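Local coordinates for putative type VI secretion protein (Escherichia coli, PDB 6SKI) that probably hydrolyses phospholipids as a toxic effector of the type VI secretion system, carried to its target on the VgrG spike, at residues 113-127 with 167-179. Sequence-based numbering, arbitrary orientation.
Sequences QVLKKDQTSAQIKTY and RITQALSEFMGFN
Gln113 lies flat over one face of the Phe178 ring, its amide plane turned 22° from the ring and CD offset toward the rim, 3.6 Å from Phe178 CZ. Its CG stands almost on the ring normal, 4.0 Å from the centroid, a CH-pi contact made by an extended side chain. CG2 of Val114 packs against Phe178 CB (4.2 Å), close to the plane of the ring. Next along, the Asn179 amide faces the loop backbone: OD1 takes a weak but nearly straight hydrogen bond from Leu115 N (3.4 Å). Phe175 is the apolar hub. With CG anti to the backbone N (chi1 172°), its ring reaches in between loop and strand, where Leu115 CD2 meets its edge at CE1 (3.7 Å), while Ile124 CG2 and Ala122 CB approach obliquely. Helix 167-178 runs roughly antiparallel to strand 121-127 (143° between axes, 8.3 Å at closest approach); the longer helix 156-178 packs on the sheet that also holds strands 22-43 and 184-195, consistent with an alpha/beta-hydrolase-like core. Alternate strand residues Ala122, Ile124 and Thr126 point at the helix. The Ile124 and Leu172 side chains cross at about a right angle, CD1 3.8 Å from CD2, and Leu172 continues onto Leu37 and Ile221. Thr126 divides its branches between two helix residues, OG1 against Ala171 CB and CG2 beside Arg167 CB. Bent at chi2, the Arg167 chain lets NH1 donate a hydrogen bond, bent at the hydrogen, to Tyr127 O (2.9 Å), in the carbonyl plane and at the guanidinium edge; NH1 also forms a long, weak ion pair with Glu163.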
ATOM      1  N   GLN A 113     -23.356   7.121   7.223  1.00 57.31           N
ATOM      2  CA  GLN A 113     -23.601   6.535   8.536  1.00 57.31           C
ATOM      3  C   GLN A 113     -25.083   6.238   8.730  1.00 57.31           C
ATOM      4  O   GLN A 113     -25.444   5.081   8.944  1.00 57.31           O
ATOM      5  CB  GLN A 113     -23.069   7.466   9.626  1.00 57.31           C
ATOM      6  CG  GLN A 113     -21.586   7.318   9.889  1.00 57.31           C
ATOM      7  CD  GLN A 113     -21.129   8.129  11.078  1.00 57.31           C
ATOM      8  OE1 GLN A 113     -21.762   9.115  11.449  1.00 57.31           O
ATOM      9  NE2 GLN A 113     -20.025   7.716  11.685  1.00 57.31           N
ATOM     10  N   VAL A 114     -25.954   7.234   8.621  1.00 58.18           N
ATOM     11  CA  VAL A 114     -27.395   7.042   8.701  1.00 58.18           C
ATOM     12  C   VAL A 114     -27.988   7.427   7.356  1.00 58.18           C
ATOM     13  O   VAL A 114     -27.768   8.544   6.871  1.00 58.18           O
ATOM     14  CB  VAL A 114     -28.018   7.872   9.836  1.00 58.18           C
ATOM     15  CG1 VAL A 114     -29.525   7.927   9.681  1.00 58.18           C
ATOM     16  CG2 VAL A 114     -27.642   7.293  11.183  1.00 58.18           C
ATOM     17  N   LEU A 115     -28.736   6.511   6.754  1.00 58.95           N
ATOM     18  CA  LEU A 115     -29.269   6.784   5.433  1.00 58.95           C
ATOM     19  C   LEU A 115     -30.501   7.673   5.529  1.00 58.95           C
ATOM     20  O   LEU A 115     -31.199   7.713   6.544  1.00 58.95           O
ATOM     21  CB  LEU A 115     -29.613   5.488   4.703  1.00 58.95           C
ATOM     22  CG  LEU A 115     -28.520   4.424   4.682  1.00 58.95           C
ATOM     23  CD1 LEU A 115     -28.938   3.255   3.818  1.00 58.95           C
ATOM     24  CD2 LEU A 115     -27.216   5.019   4.196  1.00 58.95           C
ATOM     25  N   LYS A 116     -30.758   8.397   4.448  1.00 62.52           N
ATOM     26  CA  LYS A 116     -31.927   9.253   4.380  1.00 62.52           C
ATOM     27  C   LYS A 116     -33.152   8.427   4.004  1.00 62.52           C
ATOM     28  O   LYS A 116     -33.062   7.245   3.669  1.00 62.52           O
ATOM     29  CB  LYS A 116     -31.701  10.382   3.380  1.00 62.52           C
ATOM     30  CG  LYS A 116     -30.297  10.953   3.427  1.00 62.52           C
ATOM     31  CD  LYS A 116     -30.291  12.456   3.241  1.00 62.52           C
ATOM     32  CE  LYS A 116     -29.179  13.092   4.054  1.00 62.52           C
ATOM     33  NZ  LYS A 116     -29.156  12.584   5.453  1.00 62.52           N
ATOM     34  N   LYS A 117     -34.319   9.069   4.070  1.00 65.35           N
ATOM     35  CA  LYS A 117     -35.562   8.388   3.733  1.00 65.35           C
ATOM     36  C   LYS A 117     -35.594   7.921   2.285  1.00 65.35           C
ATOM     37  O   LYS A 117     -36.367   7.018   1.952  1.00 65.35           O
ATOM     38  CB  LYS A 117     -36.747   9.315   4.002  1.00 65.35           C
ATOM     39  CG  LYS A 117     -37.254   9.287   5.434  1.00 65.35           C
ATOM     40  CD  LYS A 117     -38.277  10.388   5.722  1.00 65.35           C
ATOM     41  CE  LYS A 117     -39.258  10.662   4.575  1.00 65.35           C
ATOM     42  NZ  LYS A 117     -39.790   9.450   3.879  1.00 65.35           N
ATOM     43  N   ASP A 118     -34.771   8.511   1.419  1.00 63.56           N
ATOM     44  CA  ASP A 118     -34.810   8.236  -0.010  1.00 63.56           C
ATOM     45  C   ASP A 118     -33.479   7.731  -0.546  1.00 63.56           C
ATOM     46  O   ASP A 118     -33.357   7.500  -1.755  1.00 63.56           O
ATOM     47  CB  ASP A 118     -35.227   9.499  -0.767  1.00 63.56           C
ATOM     48  CG  ASP A 118     -36.662   9.450  -1.237  1.00 63.56           C
ATOM     49  OD1 ASP A 118     -37.025  10.254  -2.120  1.00 63.56           O
ATOM     50  OD2 ASP A 118     -37.428   8.608  -0.724  1.00 63.56           O
ATOM     51  N   GLN A 119     -32.481   7.550   0.315  1.00 58.05           N
ATOM     52  CA  GLN A 119     -31.133   7.242  -0.145  1.00 58.05           C
ATOM     53  C   GLN A 119     -31.049   5.799  -0.624  1.00 58.05           C
ATOM     54  O   GLN A 119     -31.293   4.865   0.147  1.00 58.05           O
ATOM     55  CB  GLN A 119     -30.129   7.501   0.972  1.00 58.05           C
ATOM     56  CG  GLN A 119     -28.690   7.426   0.524  1.00 58.05           C
ATOM     57  CD  GLN A 119     -27.729   7.875   1.594  1.00 58.05           C
ATOM     58  OE1 GLN A 119     -28.088   8.643   2.483  1.00 58.05           O
ATOM     59  NE2 GLN A 119     -26.498   7.397   1.519  1.00 58.05           N
ATOM     60  N   THR A 120     -30.694   5.616  -1.895  1.00 55.24           N
ATOM     61  CA  THR A 120     -30.566   4.297  -2.499  1.00 55.24           C
ATOM     62  C   THR A 120     -29.124   3.943  -2.835  1.00 55.24           C
ATOM     63  O   THR A 120     -28.885   2.933  -3.504  1.00 55.24           O
ATOM     64  CB  THR A 120     -31.432   4.204  -3.756  1.00 55.24           C
ATOM     65  OG1 THR A 120     -31.442   5.468  -4.428  1.00 55.24           O
ATOM     66  CG2 THR A 120     -32.854   3.815  -3.393  1.00 55.24           C
ATOM     67  N   SER A 121     -28.162   4.751  -2.402  1.00 51.79           N
ATOM     68  CA  SER A 121     -26.754   4.425  -2.559  1.00 51.79           C
ATOM     69  C   SER A 121     -26.003   4.966  -1.356  1.00 51.79           C
ATOM     70  O   SER A 121     -26.185   6.122  -0.971  1.00 51.79           O
ATOM     71  CB  SER A 121     -26.167   5.006  -3.849  1.00 51.79           C
ATOM     72  OG  SER A 121     -27.103   4.961  -4.909  1.00 51.79           O
ATOM     73  N   ALA A 122     -25.153   4.125  -0.777  1.00 47.53           N
ATOM     74  CA  ALA A 122     -24.420   4.478   0.426  1.00 47.53           C
ATOM     75  C   ALA A 122     -22.970   4.059   0.265  1.00 47.53           C
ATOM     76  O   ALA A 122     -22.641   3.176  -0.528  1.00 47.53           O
ATOM     77  CB  ALA A 122     -25.021   3.822   1.670  1.00 47.53           C
ATOM     78  N   GLN A 123     -22.101   4.710   1.031  1.00 44.94           N
ATOM     79  CA  GLN A 123     -20.678   4.419   1.015  1.00 44.94           C
ATOM     80  C   GLN A 123     -20.175   4.260   2.438  1.00 44.94           C
ATOM     81  O   GLN A 123     -20.484   5.079   3.306  1.00 44.94           O
ATOM     82  CB  GLN A 123     -19.891   5.520   0.312  1.00 44.94           C
ATOM     83  CG  GLN A 123     -19.757   5.336  -1.175  1.00 44.94           C
ATOM     84  CD  GLN A 123     -18.949   6.435  -1.809  1.00 44.94           C
ATOM     85  OE1 GLN A 123     -18.409   7.296  -1.121  1.00 44.94           O
ATOM     86  NE2 GLN A 123     -18.853   6.409  -3.129  1.00 44.94           N
ATOM     87  N   ILE A 124     -19.403   3.205   2.668  1.00 43.99           N
ATOM     88  CA  ILE A 124     -18.672   3.005   3.906  1.00 43.99           C
ATOM     89  C   ILE A 124     -17.235   2.698   3.521  1.00 43.99           C
ATOM     90  O   ILE A 124     -16.949   2.268   2.402  1.00 43.99           O
ATOM     91  CB  ILE A 124     -19.271   1.881   4.774  1.00 43.99           C
ATOM     92  CG1 ILE A 124     -19.081   0.526   4.102  1.00 43.99           C
ATOM     93  CG2 ILE A 124     -20.740   2.136   5.036  1.00 43.99           C
ATOM     94  CD1 ILE A 124     -19.617  -0.623   4.903  1.00 43.99           C
ATOM     95  N   LYS A 125     -16.320   2.936   4.453  1.00 42.19           N
ATOM     96  CA  LYS A 125     -14.909   2.884   4.118  1.00 42.19           C
ATOM     97  C   LYS A 125     -14.141   2.087   5.156  1.00 42.19           C
ATOM     98  O   LYS A 125     -14.560   1.954   6.308  1.00 42.19           O
ATOM     99  CB  LYS A 125     -14.311   4.288   3.964  1.00 42.19           C
ATOM    100  CG  LYS A 125     -14.444   5.197   5.160  1.00 42.19           C
ATOM    101  CD  LYS A 125     -14.220   6.630   4.724  1.00 42.19           C
ATOM    102  CE  LYS A 125     -14.020   7.557   5.896  1.00 42.19           C
ATOM    103  NZ  LYS A 125     -14.239   8.967   5.480  1.00 42.19           N
ATOM    104  N   THR A 126     -13.012   1.550   4.715  1.00 45.08           N
ATOM    105  CA  THR A 126     -12.186   0.657   5.503  1.00 45.08           C
ATOM    106  C   THR A 126     -10.726   0.969   5.228  1.00 45.08           C
ATOM    107  O   THR A 126     -10.344   1.243   4.090  1.00 45.08           O
ATOM    108  CB  THR A 126     -12.476  -0.801   5.153  1.00 45.08           C
ATOM    109  OG1 THR A 126     -13.891  -1.026   5.144  1.00 45.08           O
ATOM    110  CG2 THR A 126     -11.845  -1.698   6.147  1.00 45.08           C
ATOM    111  N   TYR A 127      -9.908   0.920   6.273  1.00 44.91           N
ATOM    112  CA  TYR A 127      -8.489   1.229   6.163  1.00 44.91           C
ATOM    113  C   TYR A 127      -7.676   0.036   6.638  1.00 44.91           C
ATOM    114  O   TYR A 127      -7.828  -0.409   7.780  1.00 44.91           O
ATOM    115  CB  TYR A 127      -8.132   2.475   6.970  1.00 44.91           C
ATOM    116  CG  TYR A 127      -6.676   2.854   6.873  1.00 44.91           C
ATOM    117  CD1 TYR A 127      -6.207   3.615   5.813  1.00 44.91           C
ATOM    118  CD2 TYR A 127      -5.770   2.455   7.842  1.00 44.91           C
ATOM    119  CE1 TYR A 127      -4.879   3.962   5.721  1.00 44.91           C
ATOM    120  CE2 TYR A 127      -4.442   2.796   7.756  1.00 44.91           C
ATOM    121  CZ  TYR A 127      -4.001   3.550   6.696  1.00 44.91           C
ATOM    122  OH  TYR A 127      -2.673   3.893   6.612  1.00 44.91           O
ATOM    123  N   ARG A 167     -11.880  -6.492   8.466  1.00 51.49           N
ATOM    124  CA  ARG A 167     -12.218  -5.079   8.567  1.00 51.49           C
ATOM    125  C   ARG A 167     -13.501  -4.753   7.808  1.00 51.49           C
ATOM    126  O   ARG A 167     -14.238  -3.840   8.193  1.00 51.49           O
ATOM    127  CB  ARG A 167     -11.043  -4.245   8.069  1.00 51.49           C
ATOM    128  CG  ARG A 167      -9.859  -4.213   9.007  1.00 51.49           C
ATOM    129  CD  ARG A 167      -9.909  -2.987   9.897  1.00 51.49           C
ATOM    130  NE  ARG A 167      -9.056  -3.132  11.071  1.00 51.49           N
ATOM    131  CZ  ARG A 167      -7.829  -2.632  11.169  1.00 51.49           C
ATOM    132  NH1 ARG A 167      -7.306  -1.950  10.160  1.00 51.49           N
ATOM    133  NH2 ARG A 167      -7.124  -2.814  12.277  1.00 51.49           N
ATOM    134  N   ILE A 168     -13.788  -5.488   6.731  1.00 49.57           N
ATOM    135  CA  ILE A 168     -15.068  -5.357   6.042  1.00 49.57           C
ATOM    136  C   ILE A 168     -16.203  -5.771   6.961  1.00 49.57           C
ATOM    137  O   ILE A 168     -17.250  -5.114   7.017  1.00 49.57           O
ATOM    138  CB  ILE A 168     -15.069  -6.197   4.753  1.00 49.57           C
ATOM    139  CG1 ILE A 168     -14.309  -5.489   3.638  1.00 49.57           C
ATOM    140  CG2 ILE A 168     -16.488  -6.502   4.306  1.00 49.57           C
ATOM    141  CD1 ILE A 168     -13.864  -6.422   2.544  1.00 49.57           C
ATOM    142  N   THR A 169     -16.011  -6.866   7.696  1.00 50.43           N
ATOM    143  CA  THR A 169     -17.013  -7.279   8.673  1.00 50.43           C
ATOM    144  C   THR A 169     -17.238  -6.184   9.707  1.00 50.43           C
ATOM    145  O   THR A 169     -18.383  -5.847  10.035  1.00 50.43           O
ATOM    146  CB  THR A 169     -16.583  -8.579   9.350  1.00 50.43           C
ATOM    147  OG1 THR A 169     -16.826  -9.681   8.471  1.00 50.43           O
ATOM    148  CG2 THR A 169     -17.350  -8.798  10.637  1.00 50.43           C
ATOM    149  N   GLN A 170     -16.150  -5.606  10.217  1.00 53.13           N
ATOM    150  CA  GLN A 170     -16.276  -4.556  11.226  1.00 53.13           C
ATOM    151  C   GLN A 170     -16.996  -3.328  10.674  1.00 53.13           C
ATOM    152  O   GLN A 170     -17.856  -2.744  11.348  1.00 53.13           O
ATOM    153  CB  GLN A 170     -14.897  -4.173  11.755  1.00 53.13           C
ATOM    154  CG  GLN A 170     -14.901  -2.954  12.650  1.00 53.13           C
ATOM    155  CD  GLN A 170     -13.516  -2.381  12.855  1.00 53.13           C
ATOM    156  OE1 GLN A 170     -12.521  -3.105  12.821  1.00 53.13           O
ATOM    157  NE2 GLN A 170     -13.443  -1.072  13.064  1.00 53.13           N
ATOM    158  N   ALA A 171     -16.666  -2.925   9.446  1.00 51.09           N
ATOM    159  CA  ALA A 171     -17.285  -1.743   8.857  1.00 51.09           C
ATOM    160  C   ALA A 171     -18.763  -1.973   8.581  1.00 51.09           C
ATOM    161  O   ALA A 171     -19.582  -1.068   8.769  1.00 51.09           O
ATOM    162  CB  ALA A 171     -16.555  -1.351   7.574  1.00 51.09           C
ATOM    163  N   LEU A 172     -19.124  -3.176   8.134  1.00 51.25           N
ATOM    164  CA  LEU A 172     -20.533  -3.491   7.922  1.00 51.25           C
ATOM    165  C   LEU A 172     -21.294  -3.501   9.240  1.00 51.25           C
ATOM    166  O   LEU A 172     -22.438  -3.030   9.309  1.00 51.25           O
ATOM    167  CB  LEU A 172     -20.659  -4.837   7.216  1.00 51.25           C
ATOM    168  CG  LEU A 172     -20.619  -4.783   5.695  1.00 51.25           C
ATOM    169  CD1 LEU A 172     -20.825  -6.158   5.118  1.00 51.25           C
ATOM    170  CD2 LEU A 172     -21.676  -3.837   5.192  1.00 51.25           C
ATOM    171  N   SER A 173     -20.673  -4.029  10.298  1.00 53.09           N
ATOM    172  CA  SER A 173     -21.291  -3.987  11.618  1.00 53.09           C
ATOM    173  C   SER A 173     -21.548  -2.552  12.048  1.00 53.09           C
ATOM    174  O   SER A 173     -22.639  -2.222  12.525  1.00 53.09           O
ATOM    175  CB  SER A 173     -20.404  -4.698  12.639  1.00 53.09           C
ATOM    176  OG  SER A 173     -20.141  -6.032  12.252  1.00 53.09           O
ATOM    177  N   GLU A 174     -20.555  -1.680  11.880  1.00 54.07           N
ATOM    178  CA  GLU A 174     -20.731  -0.284  12.269  1.00 54.07           C
ATOM    179  C   GLU A 174     -21.826   0.386  11.447  1.00 54.07           C
ATOM    180  O   GLU A 174     -22.666   1.116  11.992  1.00 54.07           O
ATOM    181  CB  GLU A 174     -19.412   0.471  12.121  1.00 54.07           C
ATOM    182  CG  GLU A 174     -18.327   0.012  13.077  1.00 54.07           C
ATOM    183  CD  GLU A 174     -16.980   0.635  12.770  1.00 54.07           C
ATOM    184  OE1 GLU A 174     -16.898   1.435  11.814  1.00 54.07           O
ATOM    185  OE2 GLU A 174     -16.005   0.325  13.483  1.00 54.07           O
ATOM    186  N   PHE A 175     -21.852   0.130  10.137  1.00 54.23           N
ATOM    187  CA  PHE A 175     -22.861   0.748   9.284  1.00 54.23           C
ATOM    188  C   PHE A 175     -24.262   0.321   9.685  1.00 54.23           C
ATOM    189  O   PHE A 175     -25.166   1.157   9.780  1.00 54.23           O
ATOM    190  CB  PHE A 175     -22.618   0.394   7.821  1.00 54.23           C
ATOM    191  CG  PHE A 175     -23.722   0.840   6.909  1.00 54.23           C
ATOM    192  CD1 PHE A 175     -24.099   2.168   6.854  1.00 54.23           C
ATOM    193  CD2 PHE A 175     -24.406  -0.075   6.134  1.00 54.23           C
ATOM    194  CE1 PHE A 175     -25.117   2.575   6.024  1.00 54.23           C
ATOM    195  CE2 PHE A 175     -25.429   0.331   5.307  1.00 54.23           C
ATOM    196  CZ  PHE A 175     -25.784   1.654   5.254  1.00 54.23           C
ATOM    197  N   MET A 176     -24.467  -0.970   9.928  1.00 57.49           N
ATOM    198  CA  MET A 176     -25.788  -1.444  10.304  1.00 57.49           C
ATOM    199  C   MET A 176     -26.082  -1.233  11.780  1.00 57.49           C
ATOM    200  O   MET A 176     -27.198  -1.516  12.224  1.00 57.49           O
ATOM    201  CB  MET A 176     -25.942  -2.918   9.933  1.00 57.49           C
ATOM    202  CG  MET A 176     -26.161  -3.127   8.449  1.00 57.49           C
ATOM    203  SD  MET A 176     -27.670  -2.336   7.867  1.00 57.49           S
ATOM    204  CE  MET A 176     -28.694  -3.767   7.548  1.00 57.49           C
ATOM    205  N   GLY A 177     -25.111  -0.740  12.544  1.00 57.83           N
ATOM    206  CA  GLY A 177     -25.366  -0.296  13.897  1.00 57.83           C
ATOM    207  C   GLY A 177     -25.780   1.158  13.917  1.00 57.83           C
ATOM    208  O   GLY A 177     -26.458   1.604  14.846  1.00 57.83           O
ATOM    209  N   PHE A 178     -25.383   1.910  12.894  1.00 57.75           N
ATOM    210  CA  PHE A 178     -25.938   3.243  12.700  1.00 57.75           C
ATOM    211  C   PHE A 178     -27.331   3.217  12.092  1.00 57.75           C
ATOM    212  O   PHE A 178     -28.021   4.239  12.120  1.00 57.75           O
ATOM    213  CB  PHE A 178     -25.025   4.088  11.806  1.00 57.75           C
ATOM    214  CG  PHE A 178     -23.899   4.748  12.534  1.00 57.75           C
ATOM    215  CD1 PHE A 178     -24.069   5.997  13.098  1.00 57.75           C
ATOM    216  CD2 PHE A 178     -22.667   4.132  12.639  1.00 57.75           C
ATOM    217  CE1 PHE A 178     -23.037   6.612  13.765  1.00 57.75           C
ATOM    218  CE2 PHE A 178     -21.632   4.741  13.308  1.00 57.75           C
ATOM    219  CZ  PHE A 178     -21.815   5.984  13.871  1.00 57.75           C
ATOM    220  N   ASN A 179     -27.762   2.076  11.555  1.00 59.20           N
ATOM    221  CA  ASN A 179     -29.068   1.936  10.921  1.00 59.20           C
ATOM    222  C   ASN A 179     -29.781   0.753  11.574  1.00 59.20           C
ATOM    223  O   ASN A 179     -29.715  -0.380  11.095  1.00 59.20           O
ATOM    224  CB  ASN A 179     -28.926   1.750   9.412  1.00 59.20           C
ATOM    225  CG  ASN A 179     -28.774   3.059   8.676  1.00 59.20           C
ATOM    226  OD1 ASN A 179     -29.710   3.850   8.595  1.00 59.20           O
ATOM    227  ND2 ASN A 179     -27.587   3.303   8.147  1.00 59.20           N
TER